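Local coordinates for capsular polysaccharide biosynthesis protein (Burkholderia pseudomallei, PDB 4BQN) that binds coenzyme A and probably acts as an acetyltransferase in the biosynthesis of the bacterium's capsular polysaccharide, at residues Glu118-Ala123 with Asp235-Ser240; Lys193-Thr198 with Thr203-Arg208; Tyr260-Lys265 with Glu270-Glu275. The protein carries 1 engineered substitution. One frame throughout, in Å; residues are numbered along the deposited sequence.

Interaction 1: Glu118-Ala123 with Asp235-Ser240; sequences EGYVDA and DVTKMS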
loop_
_atom_site.group_PDB
_atom_site.type_symbol
_atom_site.label_atom_id
_atom_site.label_comp_id
_atom_site.label_asym_id
_atom_site.label_seq_id
_atom_site.Cartn_x
_atom_site.Cartn_y
_atom_site.Cartn_z
ATOM N N GLU A 118 -9.617 -9.878 -6.029
ATOM C CA GLU A 118 -8.648 -9.859 -4.955
ATOM C C GLU A 118 -7.831 -8.565 -4.888
ATOM O O GLU A 118 -7.070 -8.368 -3.943
ATOM C CB GLU A 118 -7.757 -11.103 -5.049
ATOM C CG GLU A 118 -8.572 -12.395 -4.916
ATOM C CD GLU A 118 -7.869 -13.631 -5.420
ATOM O OE1 GLU A 118 -6.776 -13.508 -6.025
ATOM O OE2 GLU A 118 -8.426 -14.732 -5.206
ATOM N N GLY A 119 -7.986 -7.700 -5.896
ATOM C CA GLY A 119 -7.350 -6.378 -5.912
ATOM C C GLY A 119 -5.931 -6.310 -6.474
ATOM O O GLY A 119 -5.372 -5.219 -6.628
ATOM N N TYR A 120 -5.321 -7.466 -6.734
ATOM C CA TYR A 120 -3.930 -7.537 -7.193
ATOM C C TYR A 120 -3.808 -8.592 -8.266
ATOM O O TYR A 120 -4.566 -9.578 -8.272
ATOM C CB TYR A 120 -2.977 -7.890 -6.043
ATOM C CG TYR A 120 -3.120 -6.962 -4.876
ATOM C CD1 TYR A 120 -2.421 -5.761 -4.827
ATOM C CD2 TYR A 120 -4.008 -7.257 -3.839
ATOM C CE1 TYR A 120 -2.583 -4.890 -3.756
ATOM C CE2 TYR A 120 -4.179 -6.387 -2.775
ATOM C CZ TYR A 120 -3.467 -5.214 -2.742
ATOM O OH TYR A 120 -3.637 -4.376 -1.675
ATOM N N VAL A 121 -2.871 -8.370 -9.179
ATOM C CA VAL A 121 -2.540 -9.331 -10.213
ATOM C C VAL A 121 -1.029 -9.404 -10.392
ATOM O O VAL A 121 -0.288 -8.515 -9.954
ATOM C CB VAL A 121 -3.191 -8.968 -11.569
ATOM C CG1 VAL A 121 -4.719 -9.007 -11.480
ATOM C CG2 VAL A 121 -2.715 -7.610 -12.066
ATOM N N ASP A 122 -0.571 -10.477 -11.013
ATOM C CA ASP A 122 0.846 -10.622 -11.286
ATOM C C ASP A 122 1.128 -10.052 -12.675
ATOM O O ASP A 122 0.760 -10.638 -13.696
ATOM C CB ASP A 122 1.292 -12.080 -11.129
ATOM C CG ASP A 122 2.793 -12.222 -11.131
ATOM O OD1 ASP A 122 3.414 -11.843 -12.146
ATOM O OD2 ASP A 122 3.350 -12.657 -10.095
ATOM N N ALA A 123 1.731 -8.870 -12.697
ATOM C CA ALA A 123 2.058 -8.183 -13.930
ATOM C C ALA A 123 3.110 -8.901 -14.760
ATOM O O ALA A 123 3.120 -8.753 -15.981
ATOM C CB ALA A 123 2.494 -6.756 -13.647
ATOM N N ASP A 235 -4.477 -7.232 6.945
ATOM C CA ASP A 235 -3.961 -8.588 6.751
ATOM C C ASP A 235 -4.834 -9.480 5.860
ATOM O O ASP A 235 -4.595 -10.687 5.783
ATOM C CB ASP A 235 -3.748 -9.275 8.108
ATOM C CG ASP A 235 -5.050 -9.604 8.809
ATOM O OD1 ASP A 235 -6.065 -8.919 8.576
ATOM O OD2 ASP A 235 -5.054 -10.552 9.619
ATOM N N VAL A 236 -5.823 -8.894 5.183
ATOM C CA VAL A 236 -6.748 -9.661 4.341
ATOM C C VAL A 236 -6.029 -10.535 3.296
ATOM O O VAL A 236 -6.372 -11.720 3.114
ATOM C CB VAL A 236 -7.801 -8.736 3.650
ATOM C CG1 VAL A 236 -7.175 -7.586 2.862
ATOM C CG2 VAL A 236 -8.732 -9.539 2.746
ATOM N N THR A 237 -5.028 -9.959 2.640
ATOM C CA THR A 237 -4.368 -10.588 1.511
ATOM C C THR A 237 -2.862 -10.564 1.710
ATOM O O THR A 237 -2.283 -9.542 2.096
ATOM C CB THR A 237 -4.808 -9.909 0.207
ATOM O OG1 THR A 237 -6.180 -10.260 -0.020
ATOM C CG2 THR A 237 -3.967 -10.320 -0.991
ATOM N N LYS A 238 -2.221 -11.702 1.467
ATOM C CA LYS A 238 -0.793 -11.838 1.744
ATOM C C LYS A 238 -0.117 -12.418 0.520
ATOM O O LYS A 238 -0.302 -13.601 0.203
ATOM C CB LYS A 238 -0.559 -12.703 2.991
ATOM C CG LYS A 238 -1.234 -12.166 4.255
ATOM C CD LYS A 238 -1.022 -13.024 5.494
ATOM C CE LYS A 238 -1.708 -12.389 6.699
ATOM N NZ LYS A 238 -1.656 -13.231 7.928
ATOM N N MET A 239 0.608 -11.566 -0.198
ATOM C CA MET A 239 1.332 -12.001 -1.385
ATOM C C MET A 239 2.534 -12.847 -0.992
ATOM O O MET A 239 3.172 -12.589 0.032
ATOM C CB MET A 239 1.765 -10.813 -2.234
ATOM C CG MET A 239 0.613 -10.064 -2.901
ATOM S SD MET A 239 -0.182 -11.053 -4.185
ATOM C CE MET A 239 -1.843 -11.204 -3.568
ATOM N N SER A 240 2.824 -13.861 -1.801
ATOM C CA SER A 240 3.952 -14.746 -1.556
ATOM C C SER A 240 5.182 -14.304 -2.351
ATOM O O SER A 240 5.073 -13.948 -3.517
ATOM C CB SER A 240 3.555 -16.155 -1.955
ATOM O OG SER A 240 4.627 -17.037 -1.741
HETATM O O HOH W 1 -7.178 -8.123 -1.188
#

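Interaction 2: Lys193-Thr198 with Thr203-Arg208; sequences KRLFYT and TAALMR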
loop_
_atom_site.group_PDB
_atom_site.type_symbol
_atom_site.label_atom_id
_atom_site.label_comp_id
_atom_site.label_asym_id
_atom_site.label_seq_id
_atom_site.Cartn_x
_atom_site.Cartn_y
_atom_site.Cartn_z
ATOM N N LYS A 193 12.384 -7.606 8.513
ATOM C CA LYS A 193 11.019 -7.698 9.035
ATOM C C LYS A 193 10.064 -7.545 7.870
ATOM O O LYS A 193 10.273 -6.698 7.010
ATOM C CB LYS A 193 10.743 -6.556 10.023
ATOM C CG LYS A 193 11.527 -6.625 11.313
ATOM C CD LYS A 193 11.459 -5.296 12.049
ATOM C CE LYS A 193 12.737 -5.061 12.839
ATOM N NZ LYS A 193 13.940 -4.927 11.966
ATOM N N ARG A 194 9.001 -8.337 7.853
ATOM C CA ARG A 194 8.013 -8.214 6.784
ATOM C C ARG A 194 7.152 -6.988 7.054
ATOM O O ARG A 194 6.363 -6.977 7.985
ATOM C CB ARG A 194 7.144 -9.468 6.714
ATOM C CG ARG A 194 6.217 -9.497 5.514
ATOM C CD ARG A 194 5.199 -10.622 5.601
ATOM N NE ARG A 194 5.780 -11.964 5.762
ATOM C CZ ARG A 194 6.072 -12.797 4.759
ATOM N NH1 ARG A 194 5.911 -12.418 3.503
ATOM N NH2 ARG A 194 6.539 -14.013 5.009
ATOM N N LEU A 195 7.316 -5.956 6.229
ATOM C CA LEU A 195 6.662 -4.672 6.476
ATOM C C LEU A 195 5.395 -4.446 5.646
ATOM O O LEU A 195 4.602 -3.557 5.958
ATOM C CB LEU A 195 7.642 -3.524 6.229
ATOM C CG LEU A 195 8.865 -3.470 7.163
ATOM C CD1 LEU A 195 9.729 -2.266 6.808
ATOM C CD2 LEU A 195 8.448 -3.453 8.633
ATOM N N PHE A 196 5.213 -5.253 4.606
ATOM C CA PHE A 196 4.051 -5.160 3.707
ATOM C C PHE A 196 3.558 -6.556 3.388
ATOM O O PHE A 196 4.374 -7.425 3.064
ATOM C CB PHE A 196 4.386 -4.457 2.390
ATOM C CG PHE A 196 4.612 -2.973 2.526
ATOM C CD1 PHE A 196 5.827 -2.457 2.973
ATOM C CD2 PHE A 196 3.603 -2.079 2.180
ATOM C CE1 PHE A 196 6.030 -1.084 3.076
ATOM C CE2 PHE A 196 3.807 -0.697 2.273
ATOM C CZ PHE A 196 5.015 -0.208 2.737
ATOM N N TYR A 197 2.233 -6.746 3.430
ATOM C CA TYR A 197 1.583 -7.964 2.926
ATOM C C TYR A 197 1.288 -7.875 1.413
ATOM O O TYR A 197 1.265 -8.897 0.706
ATOM C CB TYR A 197 0.262 -8.167 3.653
ATOM C CG TYR A 197 0.389 -8.600 5.087
ATOM C CD1 TYR A 197 1.148 -9.716 5.443
ATOM C CD2 TYR A 197 -0.298 -7.912 6.094
ATOM C CE1 TYR A 197 1.244 -10.127 6.765
ATOM C CE2 TYR A 197 -0.218 -8.324 7.428
ATOM C CZ TYR A 197 0.553 -9.436 7.761
ATOM O OH TYR A 197 0.658 -9.873 9.063
ATOM N N THR A 198 1.003 -6.663 0.940
ATOM C CA THR A 198 0.893 -6.348 -0.483
ATOM C C THR A 198 1.542 -4.987 -0.638
ATOM O O THR A 198 1.843 -4.316 0.383
ATOM C CB THR A 198 -0.552 -6.214 -0.971
ATOM O OG1 THR A 198 -1.063 -4.971 -0.474
ATOM C CG2 THR A 198 -1.436 -7.368 -0.464
ATOM N N THR A 203 2.002 -4.252 7.109
ATOM C CA THR A 203 1.779 -5.178 8.204
ATOM C C THR A 203 1.664 -4.395 9.517
ATOM O O THR A 203 1.964 -3.199 9.590
ATOM C CB THR A 203 2.948 -6.161 8.356
ATOM O OG1 THR A 203 4.127 -5.419 8.695
ATOM C CG2 THR A 203 3.191 -6.963 7.057
ATOM N N ALA A 204 1.265 -5.093 10.575
ATOM C CA ALA A 204 1.179 -4.502 11.910
ATOM C C ALA A 204 2.405 -3.699 12.317
ATOM O O ALA A 204 2.275 -2.604 12.872
ATOM C CB ALA A 204 0.926 -5.578 12.948
ATOM N N ALA A 205 3.590 -4.260 12.086
ATOM C CA ALA A 205 4.823 -3.596 12.527
ATOM C C ALA A 205 4.943 -2.221 11.869
ATOM O O ALA A 205 5.307 -1.230 12.515
ATOM C CB ALA A 205 6.029 -4.455 12.186
ATOM N N LEU A 206 4.642 -2.145 10.579
ATOM C CA LEU A 206 4.714 -0.867 9.878
ATOM C C LEU A 206 3.586 0.095 10.296
ATOM O O LEU A 206 3.826 1.300 10.437
ATOM C CB LEU A 206 4.779 -1.048 8.362
ATOM C CG LEU A 206 5.030 0.251 7.579
ATOM C CD1 LEU A 206 6.306 0.947 8.043
ATOM C CD2 LEU A 206 5.067 -0.041 6.094
ATOM N N MET A 207 2.374 -0.427 10.508
ATOM C CA MET A 207 1.294 0.411 11.006
ATOM C C MET A 207 1.629 0.995 12.376
ATOM O O MET A 207 1.314 2.161 12.633
ATOM C CB MET A 207 -0.024 -0.378 11.069
ATOM C CG MET A 207 -0.623 -0.704 9.698
ATOM S SD MET A 207 -0.839 0.694 8.577
ATOM C CE MET A 207 -1.833 1.793 9.592
ATOM N N ARG A 208 2.233 0.197 13.260
ATOM C CA ARG A 208 2.663 0.730 14.557
ATOM C C ARG A 208 3.682 1.842 14.355
ATOM O O ARG A 208 3.633 2.873 15.033
ATOM C CB ARG A 208 3.246 -0.353 15.444
ATOM C CG ARG A 208 2.208 -1.342 15.948
ATOM C CD ARG A 208 2.785 -2.206 17.052
ATOM N NE ARG A 208 3.915 -3.030 16.629
ATOM C CZ ARG A 208 3.820 -4.282 16.175
ATOM N NH1 ARG A 208 2.628 -4.861 16.007
ATOM N NH2 ARG A 208 4.921 -4.951 15.849
#

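Interaction 3: Tyr260-Lys265 with Glu270-Glu275; sequences YQVLYK and EPYLLE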
loop_
_atom_site.group_PDB
_atom_site.type_symbol
_atom_site.label_atom_id
_atom_site.label_comp_id
_atom_site.label_asym_id
_atom_site.label_seq_id
_atom_site.Cartn_x
_atom_site.Cartn_y
_atom_site.Cartn_z
ATOM N N TYR A 260 -0.307 -18.346 -1.004
ATOM C CA TYR A 260 -0.849 -16.991 -0.934
ATOM C C TYR A 260 -2.026 -16.995 0.036
ATOM O O TYR A 260 -2.640 -18.038 0.281
ATOM C CB TYR A 260 -1.372 -16.568 -2.300
ATOM C CG TYR A 260 -0.328 -16.264 -3.333
ATOM C CD1 TYR A 260 0.374 -17.294 -3.971
ATOM C CD2 TYR A 260 -0.070 -14.947 -3.722
ATOM C CE1 TYR A 260 1.307 -17.016 -4.959
ATOM C CE2 TYR A 260 0.870 -14.657 -4.704
ATOM C CZ TYR A 260 1.544 -15.709 -5.326
ATOM O OH TYR A 260 2.454 -15.477 -6.309
ATOM N N GLN A 261 -2.342 -15.835 0.602
ATOM C CA GLN A 261 -3.649 -15.636 1.221
ATOM C C GLN A 261 -4.357 -14.558 0.417
ATOM O O GLN A 261 -3.800 -13.486 0.163
ATOM C CB GLN A 261 -3.524 -15.216 2.685
ATOM C CG GLN A 261 -4.854 -14.917 3.360
ATOM C CD GLN A 261 -4.707 -14.715 4.848
ATOM O OE1 GLN A 261 -4.299 -15.626 5.560
ATOM N NE2 GLN A 261 -5.037 -13.518 5.328
ATOM N N VAL A 262 -5.584 -14.847 0.001
ATOM C CA VAL A 262 -6.373 -13.890 -0.754
ATOM C C VAL A 262 -7.765 -13.827 -0.133
ATOM O O VAL A 262 -8.450 -14.856 -0.009
ATOM C CB VAL A 262 -6.408 -14.231 -2.266
ATOM C CG1 VAL A 262 -5.132 -13.756 -2.955
ATOM C CG2 VAL A 262 -6.623 -15.724 -2.493
ATOM N N LEU A 263 -8.178 -12.630 0.273
ATOM C CA LEU A 263 -9.476 -12.438 0.947
ATOM C C LEU A 263 -9.651 -13.445 2.097
ATOM O O LEU A 263 -10.695 -14.087 2.229
ATOM C CB LEU A 263 -10.642 -12.500 -0.057
ATOM C CG LEU A 263 -10.527 -11.588 -1.287
ATOM C CD1 LEU A 263 -11.667 -11.846 -2.262
ATOM C CD2 LEU A 263 -10.445 -10.119 -0.891
ATOM N N TYR A 264 -8.601 -13.582 2.904
ATOM C CA TYR A 264 -8.560 -14.444 4.095
ATOM C C TYR A 264 -8.591 -15.945 3.815
ATOM O O TYR A 264 -8.727 -16.741 4.744
ATOM C CB TYR A 264 -9.637 -14.061 5.125
ATOM C CG TYR A 264 -9.344 -12.748 5.819
ATOM C CD1 TYR A 264 -8.298 -12.641 6.747
ATOM C CD2 TYR A 264 -10.089 -11.609 5.530
ATOM C CE1 TYR A 264 -8.011 -11.440 7.372
ATOM C CE2 TYR A 264 -9.825 -10.401 6.163
ATOM C CZ TYR A 264 -8.788 -10.318 7.079
ATOM O OH TYR A 264 -8.525 -9.110 7.691
ATOM N N LYS A 265 -8.457 -16.326 2.547
ATOM C CA LYS A 265 -8.404 -17.736 2.159
ATOM C C LYS A 265 -7.015 -18.104 1.648
ATOM O O LYS A 265 -6.393 -17.339 0.923
ATOM C CB LYS A 265 -9.440 -18.043 1.072
ATOM C CG LYS A 265 -10.870 -17.619 1.391
ATOM C CD LYS A 265 -11.406 -18.296 2.645
ATOM C CE LYS A 265 -12.810 -17.812 2.971
ATOM N NZ LYS A 265 -13.235 -18.184 4.349
ATOM N N GLU A 270 0.909 -22.682 -6.949
ATOM C CA GLU A 270 0.736 -23.154 -8.321
ATOM C C GLU A 270 -0.655 -22.809 -8.875
ATOM O O GLU A 270 -0.748 -22.164 -9.927
ATOM C CB GLU A 270 1.045 -24.652 -8.464
ATOM C CG GLU A 270 0.935 -25.162 -9.893
ATOM C CD GLU A 270 1.325 -26.621 -10.036
ATOM O OE1 GLU A 270 1.125 -27.400 -9.077
ATOM O OE2 GLU A 270 1.827 -26.995 -11.117
ATOM N N PRO A 271 -1.739 -23.219 -8.168
ATOM C CA PRO A 271 -3.045 -22.828 -8.689
ATOM C C PRO A 271 -3.254 -21.321 -8.710
ATOM O O PRO A 271 -3.919 -20.828 -9.610
ATOM C CB PRO A 271 -4.043 -23.490 -7.726
ATOM C CG PRO A 271 -3.253 -23.900 -6.539
ATOM C CD PRO A 271 -1.874 -24.165 -7.042
ATOM N N TYR A 272 -2.694 -20.594 -7.749
ATOM C CA TYR A 272 -2.805 -19.137 -7.766
ATOM C C TYR A 272 -2.250 -18.563 -9.077
ATOM O O TYR A 272 -2.907 -17.760 -9.773
ATOM C CB TYR A 272 -2.104 -18.500 -6.551
ATOM C CG TYR A 272 -2.158 -16.988 -6.627
ATOM C CD1 TYR A 272 -3.257 -16.286 -6.134
ATOM C CD2 TYR A 272 -1.143 -16.260 -7.264
ATOM C CE1 TYR A 272 -3.333 -14.903 -6.244
ATOM C CE2 TYR A 272 -1.207 -14.879 -7.382
ATOM C CZ TYR A 272 -2.303 -14.204 -6.868
ATOM O OH TYR A 272 -2.355 -12.842 -6.999
ATOM N N LEU A 273 -1.038 -18.979 -9.422
ATOM C CA LEU A 273 -0.380 -18.440 -10.605
ATOM C C LEU A 273 -1.037 -18.924 -11.898
ATOM O O LEU A 273 -1.183 -18.168 -12.848
ATOM C CB LEU A 273 1.119 -18.750 -10.575
ATOM C CG LEU A 273 1.896 -18.055 -9.443
ATOM C CD1 LEU A 273 3.295 -18.640 -9.351
ATOM C CD2 LEU A 273 1.949 -16.543 -9.646
ATOM N N LEU A 274 -1.444 -20.185 -11.939
ATOM C CA LEU A 274 -2.200 -20.676 -13.085
ATOM C C LEU A 274 -3.496 -19.884 -13.287
ATOM O O LEU A 274 -3.857 -19.549 -14.422
ATOM C CB LEU A 274 -2.489 -22.169 -12.926
ATOM C CG LEU A 274 -1.280 -23.113 -13.010
ATOM C CD1 LEU A 274 -1.663 -24.531 -12.622
ATOM C CD2 LEU A 274 -0.606 -23.092 -14.374
ATOM N N GLU A 275 -4.186 -19.567 -12.193
ATOM C CA GLU A 275 -5.421 -18.774 -12.269
ATOM C C GLU A 275 -5.168 -17.346 -12.753
ATOM O O GLU A 275 -6.007 -16.746 -13.410
ATOM C CB GLU A 275 -6.152 -18.784 -10.923
ATOM C CG GLU A 275 -6.793 -20.124 -10.582
ATOM C CD GLU A 275 -7.512 -20.147 -9.239
ATOM O OE1 GLU A 275 -7.791 -19.065 -8.678
ATOM O OE2 GLU A 275 -7.801 -21.258 -8.742
#

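Interaction 1: Glu118-Ala123 with Asp235-Ser240
Y120 meets the loop 235-240 at two apolar points. Its CD2 lies 4.2 Å from T237 CG2, and its CB is 4.3 Å from M239 CE. The methyl of T237 approaches the tyrosine ring obliquely, and the two side chains run past each other in opposite senses. T237 is rotated so that CG2 stands anti to the backbone N while OG1 lies beside that N (chi1 -70°), which sends the methyl to the ring and leaves the hydroxyl to a water. That water donates to E118 O at 2.8 Å and lies 2.6 Å from T237 OG1; it also sits at the Y120 ring edge, in the ring plane. T237 OG1 additionally accepts the backbone N-H of L263, so this buried hydroxyl has two polar partners. In M239, chi1 (-68°) and chi2 (-69°) both fold the chain, bringing CE up to the base of the tyrosine rather than over its ring. The phenol end of Y120 hydrogen-bonds N200 OD1. N200 binds coenzyme A, and the Y120 side chain lies about 5 Å from the bound cofactor, nearest atoms measured, which is consistent with Y120 standing in the second shell of the coenzyme A pocket, with T237 and M239 packed behind it.

Interaction 2: Lys193-Thr198 with Thr203-Arg208
T203 is set against Y197 at about a right angle, with its methyl directed at the middle of the aromatic ring. CG2 of T203 lies 3.5 Å from the Y197 ring centroid and only 3° off the ring normal, a CH-pi contact over the face. The threonine's rotation explains this: CG2 is anti to the carbonyl carbon and OG1 falls between the backbone N and that carbon (chi1 63°), so methyl and hydroxyl serve different partners. The hydroxyl donates to R194 O, with OG1 2.8 Å from the oxygen, in the carbonyl plane and on a lone pair. The neighbouring L195 O takes the backbone N of T203 at 2.9 Å. That bond is nearly straight at the hydrogen (167°), although the donor stands above the carbonyl plane. Two consecutive carbonyls thus grip one residue.

T203 occupies the N-cap position of helix 204-217, which follows the short strand 201-202; the chain doubles back so that the helix start rests against the segment preceding the strand. Backbone bonding of the first turn begins at once, M207 N to T203 O.

Within the first turn of the helix, L206 has CG anti to its backbone N, and its CD2 reaches F196 obliquely. CD2 is 3.3 Å from F196 CE1, a tight apolar contact, and the same methyl lies 4.3 Å from L195 CB. L195 CD2 also meets A205 CB, at 4.4 Å. F196 further meets the ring of W100, and its side chain comes within about 6 Å, nearest atoms, of the coenzyme A-binding residues H99 and N200. The hydroxyl of Y197 is hydrogen-bonded to D232 OD2, tying the ring that receives the T203 methyl at its far end.

Interaction 3: Tyr260-Lys265 with Glu270-Glu275
The rings of Y260 and Y272 lie face to face, their centroids 3.8 Å apart and their planes inclined by 18°. The overlap is slightly displaced: CD2 of Y272 sits 3.3 Å above the Y260 plane, over its centre, while CD2 of Y260 lies over the centre of Y272. At the edge of the Y272 ring, in its plane, is CD2 of L273, and the same methyl comes obliquely to Y260. V262 CG1 also reaches Y272 obliquely, 3.9 Å from CE1.

This is a beta hairpin packed on the helix that follows it. Strands 260-262 and 265-267 are joined by a type I' turn from V262 to K265, closed by V262 N to K265 O at 2.8 Å and by K265 N to V262 O at 2.9 Å. Helix 269-281 begins almost directly after the second strand, and the axes of 260-262 and 270-275 approach to 10.0 Å with 60° between their directions. Y260 and V262 direct their CB atoms to the helix while Q261, between them, turns to the other side, where its NE2 is bonded to V236 O.

Y272 has CG anti to its backbone N (chi1 177°), which carries the ring out from the helix and in over Y260. The two tyrosine side chains cross at about a right angle in their long directions, even though their ring planes are close to parallel, so each phenol points its own way. E118 touches V262 and Y272 from outside the pair, and M239 touches both tyrosines. All four residues that touch across the contact are buried. Next to the stack, L273 crosses Y260 at about a right angle and places its CD2 3.5 Å from Y260 OH.

In the fold
Along the chain, interaction 2 falls between the two segments of interaction 1, and interaction 3 follows both. The centres of interactions 1 and 3 are about 8 Å apart, those of 1 and 2 are about 14 Å apart, and those of 2 and 3 are about 20 Å apart. Loop 235-240 is the shared element: M239 N probably bonds Y197 O on one side, and K238 N probably bonds Q261 O of strand 260-262 on the other. Interactions 2 and 3 do not touch. The loop therefore connects the region around helix 204-217 with the hairpin and helix 269-281, and interactions 1 and 2 lie near the coenzyme A site while interaction 3 lies away from it.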